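Local coordinates for cyclic di-GMP receptor atypical PilZ domain-containing protein (Xanthomonas campestris pv. campestris, PDB 3RQA) that is of uncharacterised function but forms a tetramer of atypical PilZ domains through an unusual helical bundle, and may take part in cyclic di-GMP signalling, at residues 104-109 with 174-179; 21-26 with 178-183; 117-122 with 155-160. All coordinates share one frame; numbering follows the deposited sequence.

Interaction 1 of 3, residues 104-109 with 174-179; sequences VHWSVR and RHLFRL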
loop_
_atom_site.group_PDB
_atom_site.type_symbol
_atom_site.label_atom_id
_atom_site.label_comp_id
_atom_site.label_asym_id
_atom_site.label_seq_id
_atom_site.Cartn_x
_atom_site.Cartn_y
_atom_site.Cartn_z
ATOM N N VAL C 104 -18.539 -22.220 -11.957
ATOM C CA VAL C 104 -18.244 -23.159 -10.886
ATOM C C VAL C 104 -19.489 -23.419 -10.038
ATOM O O VAL C 104 -20.456 -22.659 -10.093
ATOM C CB VAL C 104 -17.115 -22.600 -9.970
ATOM C CG1 VAL C 104 -15.949 -22.126 -10.818
ATOM C CG2 VAL C 104 -17.643 -21.443 -9.118
ATOM N N HIS C 105 -19.459 -24.511 -9.276
ATOM C CA HIS C 105 -20.542 -24.864 -8.380
ATOM C C HIS C 105 -19.860 -24.887 -7.022
ATOM O O HIS C 105 -19.055 -25.773 -6.720
ATOM C CB HIS C 105 -21.136 -26.232 -8.718
ATOM C CG HIS C 105 -22.580 -26.366 -8.342
ATOM N ND1 HIS C 105 -23.163 -27.576 -8.035
ATOM C CD2 HIS C 105 -23.559 -25.437 -8.223
ATOM C CE1 HIS C 105 -24.437 -27.387 -7.740
ATOM N NE2 HIS C 105 -24.702 -26.098 -7.847
ATOM N N TRP C 106 -20.207 -23.903 -6.205
ATOM C CA TRP C 106 -19.596 -23.699 -4.900
ATOM C C TRP C 106 -20.507 -23.882 -3.681
ATOM O O TRP C 106 -21.593 -23.303 -3.610
ATOM C CB TRP C 106 -19.010 -22.279 -4.909
ATOM C CG TRP C 106 -18.091 -21.897 -3.809
ATOM C CD1 TRP C 106 -17.477 -22.722 -2.910
ATOM C CD2 TRP C 106 -17.602 -20.577 -3.544
ATOM N NE1 TRP C 106 -16.630 -21.999 -2.105
ATOM C CE2 TRP C 106 -16.688 -20.678 -2.473
ATOM C CE3 TRP C 106 -17.848 -19.318 -4.110
ATOM C CZ2 TRP C 106 -16.013 -19.558 -1.953
ATOM C CZ3 TRP C 106 -17.179 -18.204 -3.591
ATOM C CH2 TRP C 106 -16.274 -18.335 -2.524
ATOM N N SER C 107 -20.049 -24.688 -2.725
ATOM C CA SER C 107 -20.771 -24.916 -1.473
ATOM C C SER C 107 -19.727 -24.794 -0.359
ATOM O O SER C 107 -18.538 -24.650 -0.626
ATOM C CB SER C 107 -21.411 -26.315 -1.426
ATOM O OG SER C 107 -20.495 -27.299 -0.963
ATOM N N VAL C 108 -20.179 -24.852 0.885
ATOM C CA VAL C 108 -19.299 -24.749 2.032
ATOM C C VAL C 108 -18.338 -25.934 2.089
ATOM O O VAL C 108 -17.253 -25.829 2.650
ATOM C CB VAL C 108 -20.124 -24.705 3.347
ATOM C CG1 VAL C 108 -20.838 -26.023 3.553
ATOM C CG2 VAL C 108 -19.226 -24.406 4.532
ATOM N N ARG C 109 -18.742 -27.053 1.498
ATOM C CA ARG C 109 -17.940 -28.277 1.498
ATOM C C ARG C 109 -16.837 -28.354 0.453
ATOM O O ARG C 109 -15.769 -28.919 0.708
ATOM C CB ARG C 109 -18.836 -29.497 1.301
ATOM C CG ARG C 109 -19.880 -29.700 2.375
ATOM C CD ARG C 109 -20.728 -30.917 2.050
ATOM N NE ARG C 109 -21.954 -30.955 2.835
ATOM C CZ ARG C 109 -23.116 -31.381 2.360
ATOM N NH1 ARG C 109 -23.198 -31.802 1.102
ATOM N NH2 ARG C 109 -24.198 -31.369 3.133
ATOM N N ARG C 174 -21.818 -17.597 5.496
ATOM C CA ARG C 174 -22.437 -16.282 5.363
ATOM C C ARG C 174 -22.180 -15.768 3.953
ATOM O O ARG C 174 -23.090 -15.269 3.288
ATOM C CB ARG C 174 -21.853 -15.289 6.368
ATOM C CG ARG C 174 -22.251 -15.533 7.813
ATOM C CD ARG C 174 -21.406 -14.661 8.730
ATOM N NE ARG C 174 -21.709 -14.889 10.137
ATOM C CZ ARG C 174 -22.717 -14.323 10.792
ATOM N NH1 ARG C 174 -23.529 -13.478 10.172
ATOM N NH2 ARG C 174 -22.919 -14.619 12.066
ATOM N N HIS C 175 -20.937 -15.908 3.498
ATOM C CA HIS C 175 -20.578 -15.441 2.166
ATOM C C HIS C 175 -21.456 -16.063 1.085
ATOM O O HIS C 175 -21.999 -15.356 0.232
ATOM C CB HIS C 175 -19.112 -15.743 1.855
ATOM C CG HIS C 175 -18.685 -15.239 0.514
ATOM N ND1 HIS C 175 -18.488 -13.899 0.256
ATOM C CD2 HIS C 175 -18.512 -15.880 -0.666
ATOM C CE1 HIS C 175 -18.216 -13.737 -1.027
ATOM N NE2 HIS C 175 -18.226 -14.923 -1.609
ATOM N N LEU C 176 -21.593 -17.387 1.122
ATOM C CA LEU C 176 -22.409 -18.086 0.139
ATOM C C LEU C 176 -23.871 -17.649 0.247
ATOM O O LEU C 176 -24.522 -17.378 -0.768
ATOM C CB LEU C 176 -22.303 -19.598 0.329
ATOM C CG LEU C 176 -20.998 -20.234 -0.158
ATOM C CD1 LEU C 176 -20.991 -21.728 0.193
ATOM C CD2 LEU C 176 -20.880 -20.034 -1.665
ATOM N N PHE C 177 -24.375 -17.571 1.474
ATOM C CA PHE C 177 -25.758 -17.163 1.678
ATOM C C PHE C 177 -25.986 -15.796 1.041
ATOM O O PHE C 177 -26.938 -15.624 0.282
ATOM C CB PHE C 177 -26.100 -17.131 3.167
ATOM C CG PHE C 177 -27.566 -17.002 3.445
ATOM C CD1 PHE C 177 -28.170 -15.754 3.496
ATOM C CD2 PHE C 177 -28.352 -18.136 3.621
ATOM C CE1 PHE C 177 -29.544 -15.631 3.721
ATOM C CE2 PHE C 177 -29.722 -18.029 3.846
ATOM C CZ PHE C 177 -30.320 -16.775 3.897
ATOM N N ARG C 178 -25.111 -14.830 1.324
ATOM C CA ARG C 178 -25.258 -13.498 0.722
ATOM C C ARG C 178 -25.262 -13.557 -0.810
ATOM O O ARG C 178 -26.152 -13.006 -1.454
ATOM C CB ARG C 178 -24.132 -12.551 1.142
ATOM C CG ARG C 178 -24.114 -12.159 2.595
ATOM C CD ARG C 178 -23.292 -10.896 2.781
ATOM N NE ARG C 178 -22.484 -10.974 3.988
ATOM C CZ ARG C 178 -21.341 -11.649 4.079
ATOM N NH1 ARG C 178 -20.670 -11.678 5.225
ATOM N NH2 ARG C 178 -20.858 -12.276 3.013
ATOM N N LEU C 179 -24.256 -14.209 -1.387
ATOM C CA LEU C 179 -24.166 -14.311 -2.839
ATOM C C LEU C 179 -25.459 -14.836 -3.431
ATOM O O LEU C 179 -25.904 -14.380 -4.485
ATOM C CB LEU C 179 -23.024 -15.249 -3.256
ATOM C CG LEU C 179 -21.579 -14.765 -3.149
ATOM C CD1 LEU C 179 -20.663 -15.783 -3.815
ATOM C CD2 LEU C 179 -21.436 -13.414 -3.822
#
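Leu176 is the residue that presses helix 165-185 against the end of strand 101-107, and its two methyls do different jobs. With CG anti to the carbonyl carbon (chi1 -75°), the side chain brings its branch to the strand. CD2 lies over one face of the Trp106 indole, 4.1 Å from the centroid of the five-membered ring, a CH-pi contact displaced a little toward the rim. CD1 goes past the ring to the backbone, 3.3 Å from Val108 N and 3.4 Å from Ser107 C. This is the tight part: one methyl on an aromatic face, the other against the peptide joining Ser107 and Val108. Trp106 meets it with CG anti to its own backbone N (chi1 -168°), which sends the indole toward the helix.

Around the six-membered ring the packing loosens. His175 CD2 comes to 3.8 Å from Trp106 CH2, but the two rings are inclined obliquely, at 52°. Leu179, one turn further along, only grazes the indole, its CD1 4.2 Å from Trp106 CZ3. On the solvent side, the side chain of partly exposed Val108 comes no nearer to Leu176 CD1 than its CB, at 4.4 Å.

The turn itself is kept in shape by Ser107 OG, which accepts from Arg109 N in an ST turn and is also hydrogen-bonded to Leu18 O. Leu172 extends the helix's cover of Trp106, Gln169 and Glu173 touch Val108, and strands 24-34 and 110-115 flank strand 101-107 in the antiparallel barrel of the PilZ domain, with the C-terminal helix lying across it.

Interaction 2 of 3, residues 21-26 with 178-183; sequences DTLSCE and RLHRRQ
A modest, mixed contact at the protein surface joins the start of strand 24-34 to the later turns of the C-terminal helix 165-185. The axes of strand 24-26 and helix 178-183 approach to 9.2 Å, at an angle of 50°, and most of the touching residues are only partly buried. Leu23, in the loop leading in, and Cys25, on the strand, both point at the helix and meet the same histidine.

His180 swings its ring out with CG anti to the backbone N (chi1 -177°), which lays the imidazole beside residues 23-25. Leu23 CD2 reaches His180 CD2 at 3.7 Å, approaching the ring obliquely. Cys25, the buried member of the group, brings its sulfur in near the ring plane: SG stands 5.2 Å from the His180 ring centroid, at the edge, and 4.0 Å from His180 CB. The thiol therefore packs against the root of the histidine side chain rather than over its face.

One turn further on, Gln183 sends an extended side chain back toward the strand, and its terminal amide comes to rest beside Cys25 and the backbone of Glu26. The CB of Glu26 points away from the helix, and its carboxylate has a long, weak ion pair with Arg112. At the loop end, Ser24 OG gives a 3.2 Å hydrogen bond to Thr22 O from above the carbonyl plane.

Cys25 pairs through its backbone with Trp106 of strand 101-107, and Leu27 receives Leu179 and Gln183, so the C-terminal helix packs on the PilZ domain's antiparallel barrel at strand 24-34.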
loop_
_atom_site.group_PDB
_atom_site.type_symbol
_atom_site.label_atom_id
_atom_site.label_comp_id
_atom_site.label_asym_id
_atom_site.label_seq_id
_atom_site.Cartn_x
_atom_site.Cartn_y
_atom_site.Cartn_z
ATOM N N ASP C 21 -28.051 -31.446 0.185
ATOM C CA ASP C 21 -28.543 -30.867 1.439
ATOM C C ASP C 21 -27.740 -29.685 1.982
ATOM O O ASP C 21 -27.609 -29.511 3.194
ATOM C CB ASP C 21 -28.635 -31.952 2.530
ATOM C CG ASP C 21 -29.540 -33.113 2.131
ATOM O OD1 ASP C 21 -30.514 -32.876 1.396
ATOM O OD2 ASP C 21 -29.285 -34.255 2.566
ATOM N N THR C 22 -27.198 -28.876 1.084
ATOM C CA THR C 22 -26.452 -27.704 1.497
ATOM C C THR C 22 -26.516 -26.670 0.398
ATOM O O THR C 22 -26.618 -27.011 -0.780
ATOM C CB THR C 22 -24.979 -28.025 1.802
ATOM O OG1 THR C 22 -24.371 -26.872 2.390
ATOM C CG2 THR C 22 -24.219 -28.399 0.531
ATOM N N LEU C 23 -26.466 -25.404 0.790
ATOM C CA LEU C 23 -26.528 -24.305 -0.158
ATOM C C LEU C 23 -25.378 -24.452 -1.148
ATOM O O LEU C 23 -24.210 -24.435 -0.761
ATOM C CB LEU C 23 -26.405 -22.973 0.576
ATOM C CG LEU C 23 -27.044 -21.751 -0.085
ATOM C CD1 LEU C 23 -26.556 -20.487 0.614
ATOM C CD2 LEU C 23 -26.694 -21.705 -1.564
ATOM N N SER C 24 -25.719 -24.618 -2.421
ATOM C CA SER C 24 -24.715 -24.761 -3.470
ATOM C C SER C 24 -25.043 -23.747 -4.525
ATOM O O SER C 24 -26.155 -23.736 -5.034
ATOM C CB SER C 24 -24.763 -26.161 -4.086
ATOM O OG SER C 24 -24.413 -27.146 -3.130
ATOM N N CYS C 25 -24.077 -22.901 -4.852
ATOM C CA CYS C 25 -24.286 -21.860 -5.849
ATOM C C CYS C 25 -23.502 -22.101 -7.134
ATOM O O CYS C 25 -22.331 -22.506 -7.105
ATOM C CB CYS C 25 -23.899 -20.492 -5.268
ATOM S SG CYS C 25 -24.767 -20.046 -3.747
ATOM N N GLU C 26 -24.170 -21.851 -8.259
ATOM C CA GLU C 26 -23.581 -21.997 -9.586
ATOM C C GLU C 26 -23.298 -20.586 -10.072
ATOM O O GLU C 26 -24.225 -19.844 -10.370
ATOM C CB GLU C 26 -24.580 -22.675 -10.526
ATOM C CG GLU C 26 -24.138 -22.797 -11.984
ATOM C CD GLU C 26 -23.171 -23.946 -12.221
ATOM O OE1 GLU C 26 -22.918 -24.263 -13.404
ATOM O OE2 GLU C 26 -22.667 -24.532 -11.232
ATOM N N ARG C 178 -25.111 -14.830 1.324
ATOM C CA ARG C 178 -25.258 -13.498 0.722
ATOM C C ARG C 178 -25.262 -13.557 -0.810
ATOM O O ARG C 178 -26.152 -13.006 -1.454
ATOM C CB ARG C 178 -24.132 -12.551 1.142
ATOM C CG ARG C 178 -24.114 -12.159 2.595
ATOM C CD ARG C 178 -23.292 -10.896 2.781
ATOM N NE ARG C 178 -22.484 -10.974 3.988
ATOM C CZ ARG C 178 -21.341 -11.649 4.079
ATOM N NH1 ARG C 178 -20.670 -11.678 5.225
ATOM N NH2 ARG C 178 -20.858 -12.276 3.013
ATOM N N LEU C 179 -24.256 -14.209 -1.387
ATOM C CA LEU C 179 -24.166 -14.311 -2.839
ATOM C C LEU C 179 -25.459 -14.836 -3.431
ATOM O O LEU C 179 -25.904 -14.380 -4.485
ATOM C CB LEU C 179 -23.024 -15.249 -3.256
ATOM C CG LEU C 179 -21.579 -14.765 -3.149
ATOM C CD1 LEU C 179 -20.663 -15.783 -3.815
ATOM C CD2 LEU C 179 -21.436 -13.414 -3.822
ATOM N N HIS C 180 -26.056 -15.802 -2.742
ATOM C CA HIS C 180 -27.284 -16.421 -3.204
ATOM C C HIS C 180 -28.487 -15.480 -3.231
ATOM O O HIS C 180 -29.198 -15.408 -4.238
ATOM C CB HIS C 180 -27.600 -17.653 -2.351
ATOM C CG HIS C 180 -28.820 -18.394 -2.801
ATOM N ND1 HIS C 180 -30.097 -17.927 -2.581
ATOM C CD2 HIS C 180 -28.956 -19.536 -3.517
ATOM C CE1 HIS C 180 -30.967 -18.747 -3.145
ATOM N NE2 HIS C 180 -30.301 -19.731 -3.721
ATOM N N ARG C 181 -28.719 -14.756 -2.140
ATOM C CA ARG C 181 -29.856 -13.850 -2.106
ATOM C C ARG C 181 -29.662 -12.734 -3.114
ATOM O O ARG C 181 -30.628 -12.243 -3.688
ATOM C CB ARG C 181 -30.060 -13.265 -0.707
ATOM C CG ARG C 181 -29.048 -12.226 -0.284
ATOM C CD ARG C 181 -29.376 -11.719 1.115
ATOM N NE ARG C 181 -28.341 -10.833 1.639
ATOM C CZ ARG C 181 -28.114 -10.645 2.934
ATOM N NH1 ARG C 181 -28.852 -11.285 3.834
ATOM N NH2 ARG C 181 -27.144 -9.828 3.333
ATOM N N ARG C 182 -28.412 -12.346 -3.343
ATOM C CA ARG C 182 -28.130 -11.288 -4.296
ATOM C C ARG C 182 -28.377 -11.760 -5.732
ATOM O O ARG C 182 -28.990 -11.036 -6.519
ATOM C CB ARG C 182 -26.691 -10.781 -4.133
ATOM C CG ARG C 182 -26.410 -9.508 -4.928
ATOM C CD ARG C 182 -25.254 -8.676 -4.369
ATOM N NE ARG C 182 -23.939 -9.273 -4.595
ATOM C CZ ARG C 182 -23.327 -10.110 -3.758
ATOM N NH1 ARG C 182 -23.906 -10.464 -2.616
ATOM N NH2 ARG C 182 -22.127 -10.588 -4.063
ATOM N N GLN C 183 -27.921 -12.968 -6.077
ATOM C CA GLN C 183 -28.137 -13.478 -7.434
ATOM C C GLN C 183 -29.644 -13.546 -7.689
ATOM O O GLN C 183 -30.121 -13.188 -8.768
ATOM C CB GLN C 183 -27.506 -14.870 -7.596
ATOM C CG GLN C 183 -25.953 -14.846 -7.803
ATOM C CD GLN C 183 -25.316 -16.243 -7.779
ATOM O OE1 GLN C 183 -25.055 -16.812 -6.695
ATOM N NE2 GLN C 183 -25.071 -16.809 -8.971
#

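Interaction 3 of 3, residues 117-122 with 155-160; sequences HAHPPG and HWLWLR
His117 opens the loop that follows strand 110-115, and its contribution comes from the backbone: the CB points away from strand 155-161, while the carbonyl carbon lies 4.3 Å from His155 CG. Its imidazole stays apart from that of His155, with His117 ND1 and His155 NE2 6.3 Å from each other.

Ala118 makes the closest touch. Its methyl packs beside the His155 ring, CB to His155 CD2 3.5 Å, in an oblique approach. The backbone follows, Ala118 N lying 3.7 Å from His155 CD2. The histidine is set for this by a first torsion of -57°, with CG anti to the carbonyl carbon, which carries the ring up from the strand toward the loop.

Leu157, which already brushes the backbone of His117 and Ala118, becomes the main partner at His119; like His155, it points toward the loop. Leu157 CD1 approaches His119 N at 4.0 Å, and its other methyl, CD2, stands 4.4 Å from His119 CD2, at the edge of the imidazole near its plane. The His119 amide also has a weak hydrogen bond to Ser148 OG, and its side chain leans on Val35.

Beyond this point the chain turns off through Pro120 and Pro121 to Gly122, whose positive phi suits glycine and which pairs with Val145 of strand 139-150.

The loop between strands 110-115 and 124-129 thus lies over one end of strand 155-161 of the PilZ barrel and covers buried Leu157. Across the pair the contact is van der Waals, a methyl against one imidazole and a leucine against the edge of another, so it supplies the imidazoles with no polar partner.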
loop_
_atom_site.group_PDB
_atom_site.type_symbol
_atom_site.label_atom_id
_atom_site.label_comp_id
_atom_site.label_asym_id
_atom_site.label_seq_id
_atom_site.Cartn_x
_atom_site.Cartn_y
_atom_site.Cartn_z
ATOM N N HIS C 117 -5.743 -28.964 -16.789
ATOM C CA HIS C 117 -5.269 -30.342 -16.763
ATOM C C HIS C 117 -6.051 -31.164 -15.740
ATOM O O HIS C 117 -6.431 -30.656 -14.688
ATOM C CB HIS C 117 -3.778 -30.364 -16.410
ATOM C CG HIS C 117 -2.931 -29.527 -17.320
ATOM N ND1 HIS C 117 -2.787 -29.801 -18.663
ATOM C CD2 HIS C 117 -2.216 -28.401 -17.087
ATOM C CE1 HIS C 117 -2.020 -28.879 -19.220
ATOM N NE2 HIS C 117 -1.661 -28.018 -18.286
ATOM N N ALA C 118 -6.302 -32.430 -16.056
ATOM C CA ALA C 118 -7.020 -33.298 -15.135
ATOM C C ALA C 118 -6.084 -33.655 -13.990
ATOM O O ALA C 118 -4.868 -33.493 -14.096
ATOM C CB ALA C 118 -7.480 -34.570 -15.848
ATOM N N HIS C 119 -6.656 -34.132 -12.892
ATOM C CA HIS C 119 -5.872 -34.532 -11.733
ATOM C C HIS C 119 -6.609 -35.685 -11.089
ATOM O O HIS C 119 -7.773 -35.551 -10.729
ATOM C CB HIS C 119 -5.746 -33.379 -10.744
ATOM C CG HIS C 119 -4.682 -32.394 -11.103
ATOM N ND1 HIS C 119 -3.339 -32.662 -10.942
ATOM C CD2 HIS C 119 -4.758 -31.150 -11.632
ATOM C CE1 HIS C 119 -2.633 -31.625 -11.355
ATOM N NE2 HIS C 119 -3.469 -30.694 -11.779
ATOM N N PRO C 120 -5.941 -36.834 -10.927
ATOM C CA PRO C 120 -6.592 -37.992 -10.321
ATOM C C PRO C 120 -7.141 -37.735 -8.927
ATOM O O PRO C 120 -6.579 -36.947 -8.155
ATOM C CB PRO C 120 -5.486 -39.045 -10.323
ATOM C CG PRO C 120 -4.240 -38.217 -10.150
ATOM C CD PRO C 120 -4.496 -37.079 -11.106
ATOM N N PRO C 121 -8.272 -38.378 -8.597
ATOM C CA PRO C 121 -8.845 -38.187 -7.265
ATOM C C PRO C 121 -7.782 -38.544 -6.234
ATOM O O PRO C 121 -7.052 -39.521 -6.399
ATOM C CB PRO C 121 -10.047 -39.138 -7.254
ATOM C CG PRO C 121 -9.806 -40.069 -8.385
ATOM C CD PRO C 121 -9.147 -39.218 -9.424
ATOM N N GLY C 122 -7.674 -37.727 -5.195
ATOM C CA GLY C 122 -6.675 -37.973 -4.178
ATOM C C GLY C 122 -5.598 -36.907 -4.258
ATOM O O GLY C 122 -4.856 -36.692 -3.305
ATOM N N HIS C 155 -11.821 -30.400 -18.651
ATOM C CA HIS C 155 -11.564 -31.371 -17.587
ATOM C C HIS C 155 -12.219 -30.803 -16.328
ATOM O O HIS C 155 -11.916 -29.680 -15.920
ATOM C CB HIS C 155 -10.059 -31.536 -17.326
ATOM C CG HIS C 155 -9.264 -31.955 -18.524
ATOM N ND1 HIS C 155 -8.937 -31.088 -19.544
ATOM C CD2 HIS C 155 -8.701 -33.143 -18.846
ATOM C CE1 HIS C 155 -8.203 -31.721 -20.442
ATOM N NE2 HIS C 155 -8.045 -32.971 -20.042
ATOM N N TRP C 156 -13.121 -31.559 -15.718
ATOM C CA TRP C 156 -13.783 -31.073 -14.512
ATOM C C TRP C 156 -13.268 -31.751 -13.262
ATOM O O TRP C 156 -12.997 -32.952 -13.248
ATOM C CB TRP C 156 -15.304 -31.243 -14.602
ATOM C CG TRP C 156 -15.926 -30.349 -15.635
ATOM C CD1 TRP C 156 -16.185 -30.654 -16.941
ATOM C CD2 TRP C 156 -16.338 -28.992 -15.451
ATOM N NE1 TRP C 156 -16.736 -29.569 -17.586
ATOM C CE2 TRP C 156 -16.840 -28.534 -16.694
ATOM C CE3 TRP C 156 -16.331 -28.116 -14.358
ATOM C CZ2 TRP C 156 -17.334 -27.235 -16.872
ATOM C CZ3 TRP C 156 -16.822 -26.828 -14.533
ATOM C CH2 TRP C 156 -17.317 -26.399 -15.785
ATOM N N LEU C 157 -13.136 -30.949 -12.214
ATOM C CA LEU C 157 -12.649 -31.400 -10.927
ATOM C C LEU C 157 -13.670 -31.114 -9.845
ATOM O O LEU C 157 -14.333 -30.080 -9.862
ATOM C CB LEU C 157 -11.346 -30.669 -10.575
ATOM C CG LEU C 157 -9.985 -31.239 -10.983
ATOM C CD1 LEU C 157 -10.095 -32.169 -12.182
ATOM C CD2 LEU C 157 -9.049 -30.080 -11.258
ATOM N N TRP C 158 -13.799 -32.051 -8.918
ATOM C CA TRP C 158 -14.679 -31.905 -7.773
ATOM C C TRP C 158 -13.689 -31.874 -6.622
ATOM O O TRP C 158 -12.999 -32.858 -6.358
ATOM C CB TRP C 158 -15.621 -33.105 -7.634
ATOM C CG TRP C 158 -16.780 -33.064 -8.578
ATOM C CD1 TRP C 158 -18.087 -32.799 -8.264
ATOM C CD2 TRP C 158 -16.745 -33.286 -9.991
ATOM N NE1 TRP C 158 -18.862 -32.843 -9.394
ATOM C CE2 TRP C 158 -18.068 -33.139 -10.471
ATOM C CE3 TRP C 158 -15.724 -33.595 -10.903
ATOM C CZ2 TRP C 158 -18.399 -33.290 -11.822
ATOM C CZ3 TRP C 158 -16.053 -33.747 -12.251
ATOM C CH2 TRP C 158 -17.381 -33.593 -12.695
ATOM N N LEU C 159 -13.589 -30.728 -5.969
ATOM C CA LEU C 159 -12.671 -30.565 -4.858
ATOM C C LEU C 159 -13.419 -30.424 -3.525
ATOM O O LEU C 159 -14.398 -29.687 -3.426
ATOM C CB LEU C 159 -11.794 -29.328 -5.069
ATOM C CG LEU C 159 -10.863 -29.149 -6.280
ATOM C CD1 LEU C 159 -9.922 -30.325 -6.389
ATOM C CD2 LEU C 159 -11.667 -28.988 -7.542
ATOM N N ARG C 160 -12.940 -31.132 -2.506
ATOM C CA ARG C 160 -13.532 -31.059 -1.176
ATOM C C ARG C 160 -12.539 -30.305 -0.300
ATOM O O ARG C 160 -11.385 -30.728 -0.174
ATOM C CB ARG C 160 -13.755 -32.458 -0.598
ATOM C CG ARG C 160 -14.434 -32.429 0.762
ATOM C CD ARG C 160 -13.725 -33.317 1.752
ATOM N NE ARG C 160 -13.934 -34.737 1.482
ATOM C CZ ARG C 160 -12.954 -35.634 1.407
ATOM N NH1 ARG C 160 -11.694 -35.255 1.570
ATOM N NH2 ARG C 160 -13.238 -36.912 1.184
#

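From the N terminus, residues 21-26 come first; they wait until 178-183, near the C terminus, to close interaction 2, the longest loop of the three. Next, 104-109 pairs with 174-179 in interaction 1, and within that span 117-122 meets 155-160 in interaction 3. Interactions 1 and 2 end on the same stretch of helix, and interaction 3 lies within both. Interactions 1 and 2 are side by side: they share Arg178 and Leu179 of helix 165-185 and reach neighbouring strands of the sheet. Interaction 3 is about 19 Å from interaction 1 between centres, joining a loop to strand 155-161, which leads into that helix.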